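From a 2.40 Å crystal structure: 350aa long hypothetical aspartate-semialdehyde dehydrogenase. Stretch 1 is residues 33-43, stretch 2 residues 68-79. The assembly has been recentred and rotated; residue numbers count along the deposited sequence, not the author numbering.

Stretch 1, residues 33-43: VKVSASPSKIG
Stretch 2 (68-79) VSTNYEDHKDVD

Stretch 1 enters as a strand, extended from K34 (phi/psi -149/133) through V35 (-124/143) and S36 (-122/154). It then loops into a 3-10 segment at residues 39-41, where K41 N bonds to S38 O at 3.0 Å. Stretch 2 starts extended at V68 (-113/167) and S69 (-75/175). A 3-10 segment follows at residues 72-74, then a type I turn from H75 to V78, with V78 N to H75 O at 3.2 Å.

S36 and V68 are in register, their CA atoms 4.9 Å apart. V68 N donates to V35 O at 3.0 Å, with an angle of 162° at the hydrogen. S36, chi1 t, donates from OG to V68 O at 2.9 Å, so the hydroxyl of buried S36 is satisfied by the V68 carbonyl.

K34 extends its side chain to stretch 2. Its CB points toward stretch 2, and the chain is m, t, t, t, nearly straight beyond CB. K34 NZ donates to D74 O at 2.7 Å. K34 NZ also forms a salt bridge with D77, through weak hydrogen bonds to D77 OD1 at 3.3 Å and D77 OD2 at 3.4 Å. A water links K34 NZ (3.1 Å) to D74 OD1 (3.2 Å). The methylenes of K34 pack on valine side chains: K34 CD lies 4.0 Å from V78 CG2, and K34 CB 4.2 Å from V68 CG2.

V68 (m) and K34 have the largest areas covered by the opposite stretch. I42 (m, t) adds an apolar contact, I42 CD1 to S69 CB at 3.7 Å.

Stretch 2 is braced internally. D74 OD2 accepts from S69 OG at a very short 2.4 Å and from S69 N at 3.2 Å. H75 ND1 donates to N71 O at 3.1 Å. About 523 Å² is buried in total, counting both sides.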

# COMPACT_ATOMS: atom_id res chain seq x y z
N VAL A 33 -1.30 30.61 23.02
CA VAL A 33 -0.19 31.01 23.87
C VAL A 33 0.34 29.88 24.74
O VAL A 33 1.39 30.02 25.36
CB VAL A 33 -0.60 32.16 24.80
CG1 VAL A 33 -1.11 33.33 23.96
CG2 VAL A 33 -1.67 31.70 25.79
N LYS A 34 -0.38 28.76 24.77
CA LYS A 34 0.05 27.61 25.57
C LYS A 34 -0.36 26.26 25.00
O LYS A 34 -1.51 26.05 24.60
CB LYS A 34 -0.50 27.72 27.01
CG LYS A 34 0.17 28.79 27.86
CD LYS A 34 -0.48 28.92 29.21
CE LYS A 34 0.29 29.90 30.07
NZ LYS A 34 -0.28 30.01 31.44
N VAL A 35 0.61 25.35 24.96
CA VAL A 35 0.38 24.01 24.45
C VAL A 35 0.79 23.07 25.57
O VAL A 35 1.77 23.33 26.29
CB VAL A 35 1.21 23.71 23.19
CG1 VAL A 35 0.70 24.54 22.03
CG2 VAL A 35 2.68 24.02 23.44
N SER A 36 0.04 21.99 25.70
CA SER A 36 0.29 21.01 26.73
C SER A 36 0.53 19.65 26.11
O SER A 36 0.08 19.37 25.00
CB SER A 36 -0.91 20.95 27.69
OG SER A 36 -0.70 20.03 28.73
N ALA A 37 1.27 18.81 26.83
CA ALA A 37 1.58 17.46 26.38
C ALA A 37 1.85 16.62 27.62
O ALA A 37 1.52 17.04 28.73
CB ALA A 37 2.81 17.48 25.48
N SER A 38 2.44 15.45 27.43
CA SER A 38 2.74 14.56 28.54
C SER A 38 3.68 15.23 29.53
O SER A 38 4.47 16.11 29.16
CB SER A 38 3.36 13.25 28.02
OG SER A 38 4.63 13.50 27.44
N PRO A 39 3.62 14.82 30.81
CA PRO A 39 4.43 15.32 31.93
C PRO A 39 5.93 15.49 31.67
O PRO A 39 6.50 16.55 31.97
CB PRO A 39 4.14 14.32 33.04
CG PRO A 39 2.71 13.94 32.77
CD PRO A 39 2.72 13.74 31.27
N SER A 40 6.56 14.45 31.15
CA SER A 40 7.99 14.49 30.89
C SER A 40 8.42 15.55 29.88
O SER A 40 9.60 15.88 29.78
CB SER A 40 8.47 13.12 30.40
OG SER A 40 7.75 12.70 29.26
N LYS A 41 7.46 16.10 29.14
CA LYS A 41 7.76 17.12 28.14
C LYS A 41 7.57 18.54 28.68
O LYS A 41 8.03 19.52 28.09
CB LYS A 41 6.88 16.93 26.91
CG LYS A 41 6.93 15.53 26.31
CD LYS A 41 5.81 15.34 25.29
CE LYS A 41 5.75 13.91 24.75
NZ LYS A 41 4.45 13.65 24.04
N ILE A 42 6.87 18.65 29.81
CA ILE A 42 6.61 19.95 30.43
C ILE A 42 7.92 20.70 30.65
O ILE A 42 8.89 20.14 31.16
CB ILE A 42 5.86 19.77 31.78
CG1 ILE A 42 4.51 19.08 31.54
CG2 ILE A 42 5.66 21.14 32.45
CD1 ILE A 42 3.80 18.62 32.82
N GLY A 43 7.94 21.97 30.25
CA GLY A 43 9.14 22.76 30.42
C GLY A 43 9.95 22.90 29.14
O GLY A 43 10.66 23.89 28.95
N VAL A 68 3.24 23.19 28.94
CA VAL A 68 2.74 23.34 30.30
C VAL A 68 1.95 22.10 30.71
O VAL A 68 1.61 21.26 29.87
CB VAL A 68 1.84 24.59 30.42
CG1 VAL A 68 2.65 25.85 30.10
CG2 VAL A 68 0.65 24.48 29.47
N SER A 69 1.66 21.99 32.00
CA SER A 69 0.91 20.86 32.50
C SER A 69 -0.56 21.03 32.12
O SER A 69 -0.96 22.07 31.58
CB SER A 69 1.01 20.77 34.02
OG SER A 69 0.15 21.72 34.63
N THR A 70 -1.35 20.01 32.42
CA THR A 70 -2.78 20.02 32.14
C THR A 70 -3.56 20.56 33.34
O THR A 70 -4.79 20.56 33.35
CB THR A 70 -3.27 18.60 31.82
OG1 THR A 70 -2.92 17.71 32.89
CG2 THR A 70 -2.62 18.09 30.54
N ASN A 71 -2.83 21.05 34.35
CA ASN A 71 -3.45 21.56 35.57
C ASN A 71 -3.90 23.01 35.53
O ASN A 71 -3.34 23.83 34.81
CB ASN A 71 -2.50 21.32 36.75
CG ASN A 71 -2.26 19.84 37.01
OD1 ASN A 71 -1.13 19.42 37.27
ND2 ASN A 71 -3.32 19.05 36.93
N TYR A 72 -4.93 23.31 36.31
CA TYR A 72 -5.52 24.65 36.38
C TYR A 72 -4.52 25.80 36.49
O TYR A 72 -4.61 26.77 35.75
CB TYR A 72 -6.48 24.73 37.57
CG TYR A 72 -7.00 26.12 37.81
CD1 TYR A 72 -7.83 26.75 36.88
CD2 TYR A 72 -6.63 26.84 38.94
CE1 TYR A 72 -8.28 28.05 37.07
CE2 TYR A 72 -7.07 28.14 39.14
CZ TYR A 72 -7.90 28.75 38.20
OH TYR A 72 -8.31 30.05 38.39
N GLU A 73 -3.57 25.69 37.42
CA GLU A 73 -2.58 26.75 37.61
C GLU A 73 -1.89 27.21 36.32
O GLU A 73 -1.60 28.39 36.16
CB GLU A 73 -1.51 26.31 38.62
CG GLU A 73 -2.01 26.23 40.06
CD GLU A 73 -2.60 27.53 40.55
OE1 GLU A 73 -1.90 28.57 40.51
OE2 GLU A 73 -3.77 27.54 40.99
N ASP A 74 -1.64 26.28 35.39
CA ASP A 74 -0.98 26.65 34.14
C ASP A 74 -1.89 27.25 33.07
O ASP A 74 -1.43 27.58 31.99
CB ASP A 74 -0.24 25.45 33.55
CG ASP A 74 1.01 25.10 34.31
OD1 ASP A 74 1.77 26.03 34.67
OD2 ASP A 74 1.26 23.90 34.53
N HIS A 75 -3.17 27.39 33.37
CA HIS A 75 -4.09 27.94 32.38
C HIS A 75 -4.97 29.06 32.93
O HIS A 75 -6.01 29.38 32.35
CB HIS A 75 -4.97 26.83 31.82
CG HIS A 75 -4.20 25.73 31.15
ND1 HIS A 75 -3.53 24.75 31.85
CD2 HIS A 75 -3.97 25.48 29.84
CE1 HIS A 75 -2.92 23.95 31.00
NE2 HIS A 75 -3.17 24.37 29.77
N LYS A 76 -4.53 29.66 34.03
CA LYS A 76 -5.29 30.73 34.66
C LYS A 76 -5.47 31.97 33.78
O LYS A 76 -6.56 32.55 33.75
CB LYS A 76 -4.62 31.13 35.98
CG LYS A 76 -4.56 29.99 37.00
CD LYS A 76 -4.01 30.44 38.35
CE LYS A 76 -5.04 31.20 39.18
NZ LYS A 76 -5.49 32.47 38.53
N ASP A 77 -4.43 32.36 33.05
CA ASP A 77 -4.54 33.53 32.19
C ASP A 77 -5.16 33.26 30.82
O ASP A 77 -5.37 34.20 30.05
CB ASP A 77 -3.17 34.20 32.00
CG ASP A 77 -2.13 33.24 31.45
OD1 ASP A 77 -2.48 32.38 30.62
OD2 ASP A 77 -0.95 33.36 31.85
N VAL A 78 -5.48 32.01 30.53
CA VAL A 78 -6.07 31.69 29.23
C VAL A 78 -7.57 31.99 29.19
O VAL A 78 -8.28 31.77 30.16
CB VAL A 78 -5.86 30.20 28.86
CG1 VAL A 78 -6.38 29.95 27.45
CG2 VAL A 78 -4.39 29.84 28.95
N ASP A 79 -8.03 32.50 28.05
CA ASP A 79 -9.43 32.83 27.87
C ASP A 79 -10.26 31.57 27.66
O ASP A 79 -11.35 31.43 28.21
CB ASP A 79 -9.62 33.77 26.68
CG ASP A 79 -9.25 35.20 27.00
OD1 ASP A 79 -9.83 35.77 27.95
OD2 ASP A 79 -8.38 35.76 26.30
O HOH W 1 1.96 28.96 33.35